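Local coordinates for solute-binding protein (Thermoactinomyces vulgaris, PDB 2ZYO) that binds maltodextrins, here holding maltotetraose, and probably delivers cyclodextrins and maltodextrins to a membrane transporter as a solute-binding protein, at residues N105-V110 and F302-E307; G280-Y285 and T316-P321. All coordinates share one frame; numbering follows the deposited sequence.

Contact 1: N105-V110 and F302-E307; sequences NQFDDV and FLTSKE
Phe107 pushes the far end of its ring against Thr304. The touch is mainly between ring carbon and oxygen. Phe107 CZ lies 3.4 Å from Thr304 O, which sits at the ring edge, near the ring plane. The same carbon is 3.7 Å from Thr304 OG1 and 3.8 Å from Thr304 CB. The two side chains cross at about a right angle. Phe107 CG is anti to the carbonyl carbon (chi1 -53°), and from there the ring reaches over to Thr304. Gln106 CB covers part of one ring face, 3.8 Å above its plane and toward the rim. Leu124 and Pro125 of strand 120-136 also pack on this ring.

The polar link runs through water. One water donates to Gln106 OE1 at 2.9 Å and to Thr304 OG1 at 3.0 Å. A second water lies 2.8 Å from Gln106 OE1 and bridges to Thr304 O. The amide oxygen of Gln106 is thus linked to both oxygens of Thr304 by two waters. Thr304 OG1 has its strongest partner just before the segment, the carbonyl oxygen of Met300.

Capping bonds flank the contact. Asp108 is the N-cap of helix 109-114, and its OD2 accepts a hydrogen bond from Ala111 N and a weak one from Val110 N at 3.0 Å. Ser305 caps helix 306-316 through Ala308 N. The arrangement joins the loops that lead into helices 109-114 and 306-316 beside the mixed sheet of a periplasmic-binding-protein fold, as in the solute-binding protein 1 family.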
ATOM      1  N   ASN A 105      -0.424  -5.750  19.620  1.00 13.44           N
ATOM      2  CA  ASN A 105       0.345  -4.584  20.055  1.00 14.32           C
ATOM      3  C   ASN A 105       1.848  -4.648  19.754  1.00 13.59           C
ATOM      4  O   ASN A 105       2.573  -3.690  20.019  1.00 14.44           O
ATOM      5  CB  ASN A 105       0.097  -4.300  21.539  1.00 17.43           C
ATOM      6  CG  ASN A 105      -1.278  -3.702  21.800  1.00 19.55           C
ATOM      7  OD1 ASN A 105      -1.915  -3.142  20.903  1.00 23.95           O
ATOM      8  ND2 ASN A 105      -1.734  -3.807  23.039  1.00 22.84           N
ATOM      9  N   GLN A 106       2.309  -5.775  19.214  1.00 12.51           N
ATOM     10  CA  GLN A 106       3.670  -5.873  18.684  1.00 11.08           C
ATOM     11  C   GLN A 106       3.796  -5.002  17.439  1.00 11.15           C
ATOM     12  O   GLN A 106       4.895  -4.589  17.066  1.00  9.92           O
ATOM     13  CB  GLN A 106       4.011  -7.315  18.301  1.00 11.34           C
ATOM     14  CG  GLN A 106       4.040  -8.321  19.445  1.00 11.59           C
ATOM     15  CD  GLN A 106       4.041  -9.765  18.955  1.00 13.44           C
ATOM     16  OE1 GLN A 106       4.259 -10.038  17.770  1.00 13.13           O
ATOM     17  NE2 GLN A 106       3.795 -10.696  19.869  1.00 11.67           N
ATOM     18  N   PHE A 107       2.659  -4.722  16.807  1.00 10.88           N
ATOM     19  CA  PHE A 107       2.637  -4.103  15.491  1.00 10.03           C
ATOM     20  C   PHE A 107       1.977  -2.734  15.484  1.00 10.06           C
ATOM     21  O   PHE A 107       1.152  -2.422  16.347  1.00 10.65           O
ATOM     22  CB  PHE A 107       1.929  -5.022  14.491  1.00  9.58           C
ATOM     23  CG  PHE A 107       2.490  -6.413  14.449  1.00  8.91           C
ATOM     24  CD1 PHE A 107       3.658  -6.682  13.745  1.00  8.23           C
ATOM     25  CD2 PHE A 107       1.857  -7.454  15.124  1.00  9.33           C
ATOM     26  CE1 PHE A 107       4.187  -7.969  13.709  1.00  8.34           C
ATOM     27  CE2 PHE A 107       2.377  -8.742  15.094  1.00  8.34           C
ATOM     28  CZ  PHE A 107       3.545  -9.001  14.383  1.00 10.07           C
ATOM     29  N   ASP A 108       2.355  -1.934  14.490  1.00 10.90           N
ATOM     30  CA  ASP A 108       1.785  -0.614  14.252  1.00 12.65           C
ATOM     31  C   ASP A 108       0.256  -0.679  14.238  1.00 14.55           C
ATOM     32  O   ASP A 108      -0.329  -1.538  13.573  1.00 12.29           O
ATOM     33  CB  ASP A 108       2.325  -0.064  12.928  1.00 15.26           C
ATOM     34  CG  ASP A 108       1.857   1.346  12.641  1.00 18.16           C
ATOM     35  OD1 ASP A 108       2.582   2.301  12.995  1.00 19.95           O
ATOM     36  OD2 ASP A 108       0.760   1.499  12.061  1.00 21.02           O
ATOM     37  N   ASP A 109      -0.375   0.226  14.986  1.00 15.81           N
ATOM     38  CA  ASP A 109      -1.832   0.235  15.154  1.00 18.61           C
ATOM     39  C   ASP A 109      -2.589   0.362  13.831  1.00 19.58           C
ATOM     40  O   ASP A 109      -3.603  -0.307  13.626  1.00 20.17           O
ATOM     41  CB  ASP A 109      -2.262   1.352  16.114  1.00 20.45           C
ATOM     42  CG  ASP A 109      -1.894   1.067  17.568  1.00 22.18           C
ATOM     43  OD1 ASP A 109      -1.268   0.024  17.859  1.00 22.60           O
ATOM     44  OD2 ASP A 109      -2.239   1.903  18.433  1.00 24.33           O
ATOM     45  N   VAL A 110      -2.088   1.212  12.939  1.00 20.32           N
ATOM     46  CA  VAL A 110      -2.736   1.450  11.647  1.00 20.47           C
ATOM     47  C   VAL A 110      -2.563   0.254  10.700  1.00 19.21           C
ATOM     48  O   VAL A 110      -3.479  -0.087   9.946  1.00 19.40           O
ATOM     49  CB  VAL A 110      -2.248   2.773  10.995  1.00 23.46           C
ATOM     50  CG1 VAL A 110      -2.993   3.054   9.703  1.00 24.48           C
ATOM     51  CG2 VAL A 110      -2.435   3.937  11.958  1.00 24.37           C
ATOM     52  N   PHE A 302       5.556 -16.855  14.576  1.00  8.21           N
ATOM     53  CA  PHE A 302       6.988 -17.120  14.458  1.00  7.34           C
ATOM     54  C   PHE A 302       7.593 -16.364  13.273  1.00  7.61           C
ATOM     55  O   PHE A 302       8.712 -15.856  13.358  1.00  7.56           O
ATOM     56  CB  PHE A 302       7.255 -18.627  14.339  1.00  7.73           C
ATOM     57  CG  PHE A 302       8.703 -18.994  14.458  1.00  8.76           C
ATOM     58  CD1 PHE A 302       9.267 -19.269  15.702  1.00  8.29           C
ATOM     59  CD2 PHE A 302       9.510 -19.064  13.327  1.00  8.87           C
ATOM     60  CE1 PHE A 302      10.616 -19.605  15.814  1.00  8.46           C
ATOM     61  CE2 PHE A 302      10.860 -19.397  13.433  1.00  8.71           C
ATOM     62  CZ  PHE A 302      11.409 -19.668  14.677  1.00  8.90           C
ATOM     63  N   LEU A 303       6.831 -16.275  12.183  1.00  7.22           N
ATOM     64  CA  LEU A 303       7.291 -15.606  10.965  1.00  7.34           C
ATOM     65  C   LEU A 303       7.235 -14.080  11.053  1.00  7.53           C
ATOM     66  O   LEU A 303       7.779 -13.393  10.190  1.00  6.91           O
ATOM     67  CB  LEU A 303       6.476 -16.073   9.752  1.00  8.34           C
ATOM     68  CG  LEU A 303       6.534 -17.550   9.348  1.00  9.98           C
ATOM     69  CD1 LEU A 303       5.541 -17.823   8.231  1.00 10.13           C
ATOM     70  CD2 LEU A 303       7.941 -17.970   8.929  1.00 10.44           C
ATOM     71  N   THR A 304       6.566 -13.562  12.083  1.00  6.50           N
ATOM     72  CA  THR A 304       6.365 -12.118  12.225  1.00  7.28           C
ATOM     73  C   THR A 304       6.924 -11.556  13.537  1.00  7.59           C
ATOM     74  O   THR A 304       6.559 -10.452  13.958  1.00  7.46           O
ATOM     75  CB  THR A 304       4.871 -11.732  12.097  1.00  6.60           C
ATOM     76  OG1 THR A 304       4.103 -12.437  13.083  1.00  8.28           O
ATOM     77  CG2 THR A 304       4.338 -12.067  10.707  1.00  6.55           C
ATOM     78  N   SER A 305       7.813 -12.315  14.173  1.00  8.59           N
ATOM     79  CA  SER A 305       8.451 -11.875  15.412  1.00  9.11           C
ATOM     80  C   SER A 305       9.409 -10.721  15.138  1.00  9.73           C
ATOM     81  O   SER A 305       9.760 -10.452  13.985  1.00  9.58           O
ATOM     82  CB  SER A 305       9.223 -13.033  16.043  1.00  9.39           C
ATOM     83  OG  SER A 305      10.370 -13.337  15.269  1.00 10.84           O
ATOM     84  N   LYS A 306       9.846 -10.051  16.202  1.00  9.78           N
ATOM     85  CA  LYS A 306      10.842  -8.990  16.074  1.00 10.06           C
ATOM     86  C   LYS A 306      12.088  -9.485  15.330  1.00 11.00           C
ATOM     87  O   LYS A 306      12.559  -8.830  14.402  1.00 12.07           O
ATOM     88  CB  LYS A 306      11.215  -8.427  17.448  1.00 11.22           C
ATOM     89  CG  LYS A 306      12.127  -7.208  17.389  1.00 13.77           C
ATOM     90  CD  LYS A 306      12.485  -6.717  18.784  1.00 16.69           C
ATOM     91  CE  LYS A 306      13.610  -5.689  18.733  1.00 20.78           C
ATOM     92  NZ  LYS A 306      14.046  -5.242  20.089  1.00 24.10           N
ATOM     93  N   GLU A 307      12.589 -10.653  15.728  1.00 11.36           N
ATOM     94  CA  GLU A 307      13.767 -11.253  15.103  1.00 12.51           C
ATOM     95  C   GLU A 307      13.546 -11.570  13.622  1.00 11.05           C
ATOM     96  O   GLU A 307      14.398 -11.265  12.784  1.00 12.08           O
ATOM     97  CB  GLU A 307      14.179 -12.523  15.857  1.00 13.89           C
ATOM     98  CG  GLU A 307      15.532 -13.087  15.440  1.00 19.29           C
ATOM     99  CD  GLU A 307      15.866 -14.416  16.102  1.00 20.13           C
ATOM    100  OE1 GLU A 307      15.005 -14.988  16.808  1.00 22.26           O
ATOM    101  OE2 GLU A 307      17.004 -14.892  15.913  1.00 22.63           O
TER
HETATM  102  O   HOH W   1       4.225 -12.333  16.067  1.00 10.47           O
HETATM  103  O   HOH W   2       6.529  -9.095  16.404  1.00 10.67           O

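Contact 2: G280-Y285 and T316-P321; sequences GVKGWY and TGEIPP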
ATOM      1  N   GLY A 280      -0.319   0.508   2.173  1.00  7.67           N
ATOM      2  CA  GLY A 280      -0.599  -0.864   1.768  1.00  7.41           C
ATOM      3  C   GLY A 280       0.146  -1.799   2.694  1.00  9.07           C
ATOM      4  O   GLY A 280       1.332  -1.601   2.958  1.00  9.69           O
ATOM      5  N   VAL A 281      -0.557  -2.807   3.201  1.00  8.88           N
ATOM      6  CA  VAL A 281       0.031  -3.771   4.126  1.00  9.11           C
ATOM      7  C   VAL A 281       0.002  -5.164   3.507  1.00  9.75           C
ATOM      8  O   VAL A 281      -1.037  -5.607   3.017  1.00 10.11           O
ATOM      9  CB  VAL A 281      -0.707  -3.777   5.494  1.00 10.77           C
ATOM     10  CG1 VAL A 281      -0.143  -4.854   6.419  1.00 11.62           C
ATOM     11  CG2 VAL A 281      -0.622  -2.407   6.161  1.00 13.22           C
ATOM     12  N   LYS A 282       1.155  -5.833   3.515  1.00  9.79           N
ATOM     13  CA  LYS A 282       1.250  -7.233   3.117  1.00 10.65           C
ATOM     14  C   LYS A 282       1.355  -8.068   4.383  1.00  9.82           C
ATOM     15  O   LYS A 282       2.301  -7.916   5.153  1.00 10.95           O
ATOM     16  CB  LYS A 282       2.470  -7.475   2.222  1.00 14.16           C
ATOM     17  CG  LYS A 282       2.368  -6.854   0.832  1.00 18.76           C
ATOM     18  CD  LYS A 282       3.401  -7.425  -0.136  1.00 21.21           C
ATOM     19  CE  LYS A 282       4.833  -7.160   0.302  1.00 22.87           C
ATOM     20  NZ  LYS A 282       5.830  -7.740  -0.645  1.00 23.22           N
ATOM     21  N   GLY A 283       0.375  -8.937   4.605  1.00 10.83           N
ATOM     22  CA  GLY A 283       0.375  -9.789   5.788  1.00 10.26           C
ATOM     23  C   GLY A 283       0.298 -11.268   5.470  1.00  9.72           C
ATOM     24  O   GLY A 283       0.138 -11.658   4.311  1.00  8.91           O
ATOM     25  N   TRP A 284       0.433 -12.085   6.513  1.00  8.77           N
ATOM     26  CA  TRP A 284       0.148 -13.514   6.437  1.00  7.56           C
ATOM     27  C   TRP A 284      -1.296 -13.729   6.850  1.00  8.28           C
ATOM     28  O   TRP A 284      -1.732 -13.198   7.878  1.00  9.43           O
ATOM     29  CB  TRP A 284       1.043 -14.307   7.393  1.00  8.30           C
ATOM     30  CG  TRP A 284       2.470 -14.443   6.973  1.00  8.68           C
ATOM     31  CD1 TRP A 284       3.567 -13.970   7.636  1.00  8.68           C
ATOM     32  CD2 TRP A 284       2.962 -15.113   5.806  1.00  8.99           C
ATOM     33  NE1 TRP A 284       4.713 -14.297   6.950  1.00 10.12           N
ATOM     34  CE2 TRP A 284       4.371 -14.996   5.822  1.00  8.58           C
ATOM     35  CE3 TRP A 284       2.350 -15.791   4.743  1.00  8.35           C
ATOM     36  CZ2 TRP A 284       5.180 -15.539   4.817  1.00  8.44           C
ATOM     37  CZ3 TRP A 284       3.154 -16.329   3.741  1.00  8.51           C
ATOM     38  CH2 TRP A 284       4.555 -16.196   3.786  1.00  9.83           C
ATOM     39  N   TYR A 285      -2.026 -14.510   6.058  1.00  7.87           N
ATOM     40  CA  TYR A 285      -3.422 -14.841   6.355  1.00  8.31           C
ATOM     41  C   TYR A 285      -3.582 -16.343   6.528  1.00  7.27           C
ATOM     42  O   TYR A 285      -2.738 -17.119   6.081  1.00  7.03           O
ATOM     43  CB  TYR A 285      -4.360 -14.307   5.264  1.00  8.56           C
ATOM     44  CG  TYR A 285      -3.999 -12.913   4.809  1.00 10.05           C
ATOM     45  CD1 TYR A 285      -3.902 -11.868   5.725  1.00 12.53           C
ATOM     46  CD2 TYR A 285      -3.732 -12.645   3.469  1.00  8.89           C
ATOM     47  CE1 TYR A 285      -3.550 -10.588   5.320  1.00 12.09           C
ATOM     48  CE2 TYR A 285      -3.384 -11.361   3.050  1.00 10.20           C
ATOM     49  CZ  TYR A 285      -3.293 -10.343   3.982  1.00 13.24           C
ATOM     50  OH  TYR A 285      -2.947  -9.075   3.585  1.00 13.54           O
ATOM     51  N   THR A 316      15.042  -7.896   2.406  1.00 13.60           N
ATOM     52  CA  THR A 316      14.094  -7.471   1.366  1.00 13.15           C
ATOM     53  C   THR A 316      13.995  -5.959   1.173  1.00 13.48           C
ATOM     54  O   THR A 316      13.574  -5.498   0.107  1.00 14.46           O
ATOM     55  CB  THR A 316      12.664  -7.991   1.640  1.00 12.85           C
ATOM     56  OG1 THR A 316      12.128  -7.330   2.794  1.00 12.29           O
ATOM     57  CG2 THR A 316      12.653  -9.503   1.854  1.00 13.07           C
ATOM     58  N   GLY A 317      14.347  -5.196   2.205  1.00 12.65           N
ATOM     59  CA  GLY A 317      14.236  -3.737   2.167  1.00 12.89           C
ATOM     60  C   GLY A 317      12.828  -3.221   2.417  1.00 12.89           C
ATOM     61  O   GLY A 317      12.590  -2.009   2.390  1.00 14.06           O
ATOM     62  N   GLU A 318      11.895  -4.142   2.658  1.00 12.37           N
ATOM     63  CA  GLU A 318      10.506  -3.791   2.939  1.00 12.05           C
ATOM     64  C   GLU A 318      10.336  -3.477   4.418  1.00 10.88           C
ATOM     65  O   GLU A 318      10.749  -4.258   5.281  1.00  9.33           O
ATOM     66  CB  GLU A 318       9.554  -4.918   2.518  1.00 13.04           C
ATOM     67  CG  GLU A 318       9.624  -5.293   1.035  1.00 14.83           C
ATOM     68  CD  GLU A 318       8.477  -6.189   0.585  1.00 17.34           C
ATOM     69  OE1 GLU A 318       7.980  -7.004   1.393  1.00 16.43           O
ATOM     70  OE2 GLU A 318       8.063  -6.081  -0.591  1.00 21.03           O
ATOM     71  N   ILE A 319       9.732  -2.326   4.700  1.00 10.51           N
ATOM     72  CA  ILE A 319       9.547  -1.850   6.071  1.00  8.89           C
ATOM     73  C   ILE A 319       8.576  -2.740   6.847  1.00  8.53           C
ATOM     74  O   ILE A 319       7.428  -2.894   6.443  1.00  9.03           O
ATOM     75  CB  ILE A 319       9.040  -0.386   6.094  1.00 11.10           C
ATOM     76  CG1 ILE A 319      10.033   0.529   5.374  1.00 13.05           C
ATOM     77  CG2 ILE A 319       8.815   0.088   7.531  1.00 12.22           C
ATOM     78  CD1 ILE A 319       9.468   1.887   5.009  1.00 15.19           C
ATOM     79  N   PRO A 320       9.038  -3.328   7.967  1.00  9.01           N
ATOM     80  CA  PRO A 320       8.118  -4.106   8.789  1.00  8.94           C
ATOM     81  C   PRO A 320       7.357  -3.196   9.758  1.00  8.97           C
ATOM     82  O   PRO A 320       7.986  -2.442  10.506  1.00  8.75           O
ATOM     83  CB  PRO A 320       9.045  -5.060   9.548  1.00  9.57           C
ATOM     84  CG  PRO A 320      10.357  -4.339   9.635  1.00 10.27           C
ATOM     85  CD  PRO A 320      10.405  -3.311   8.522  1.00 11.36           C
ATOM     86  N   PRO A 321       6.011  -3.250   9.744  1.00  9.47           N
ATOM     87  CA  PRO A 321       5.260  -2.375  10.643  1.00 10.02           C
ATOM     88  C   PRO A 321       5.200  -2.961  12.054  1.00  9.46           C
ATOM     89  O   PRO A 321       4.119  -3.234  12.591  1.00 10.61           O
ATOM     90  CB  PRO A 321       3.882  -2.300   9.988  1.00 11.08           C
ATOM     91  CG  PRO A 321       3.740  -3.586   9.255  1.00  9.95           C
ATOM     92  CD  PRO A 321       5.121  -4.091   8.920  1.00  9.86           C
TER
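Lys282 lays its ammonium end against the carboxylate of Glu318. The pair is a salt bridge between strand 278-287 of the mixed sheet and the loop after helix 306-316, in a periplasmic-binding-protein fold. Lys282 NZ donates to Glu318 OE2 at 2.8 Å, and OE2 uses its syn lone pair, the one on the side of the other oxygen. A weak second bond runs from Lys282 NZ to Glu318 OE1 at 3.1 Å. The ammonium therefore meets both oxygens of the carboxylate.

The side chains cross at about a right angle. The lysine chain bends at chi3 (-62°), and its CE comes within 3.3 Å of Glu318 OE1. The glutamate chain runs extended beyond CG and brings its carboxylate to the lysine end.

The carboxylate has a second positive partner. Glu318 OE1 also forms a salt bridge with Arg312 of helix 306-316. Gln32 of helix 30-47 accepts a weak bond from Lys282 NZ. With two cations beside it, the carboxylate is likely to stay ionised. A glutamine in place of Glu318 would probably cost the negative charge that Lys282 and Arg312 share, leaving two positive groups near each other without their common mate.

The Lys282 side chain lies about 8 Å from a bound glucose unit, so this lysine lies near the sugar site without touching that glucose. The loop itself is shaped by positive phi at Gly317 and by an ST turn, in which Glu318 N donates to Thr316 OG1 at 3.2 Å with an N-H...O angle of 163°.

How the contacts relate
From the N terminus, residues 105-110 come first and 280-285 follow. The chain then passes 302-307 and reaches 316-321 last of the four. Contact 1 closes a long loop of 191 intervening residues, and contact 2 closes a short one of 30. The two loops cross, since their segments alternate. Helix 306-316 starts in the second segment of contact 1 and ends in that of contact 2. The contacts also meet directly. Asp108 N probably bonds to Pro321 O at 2.9 Å, and Thr304 CG2 packs on Trp284 CD1 at 3.7 Å. Together they tie the start of helix 109-114, strand 278-287 and both ends of helix 306-316.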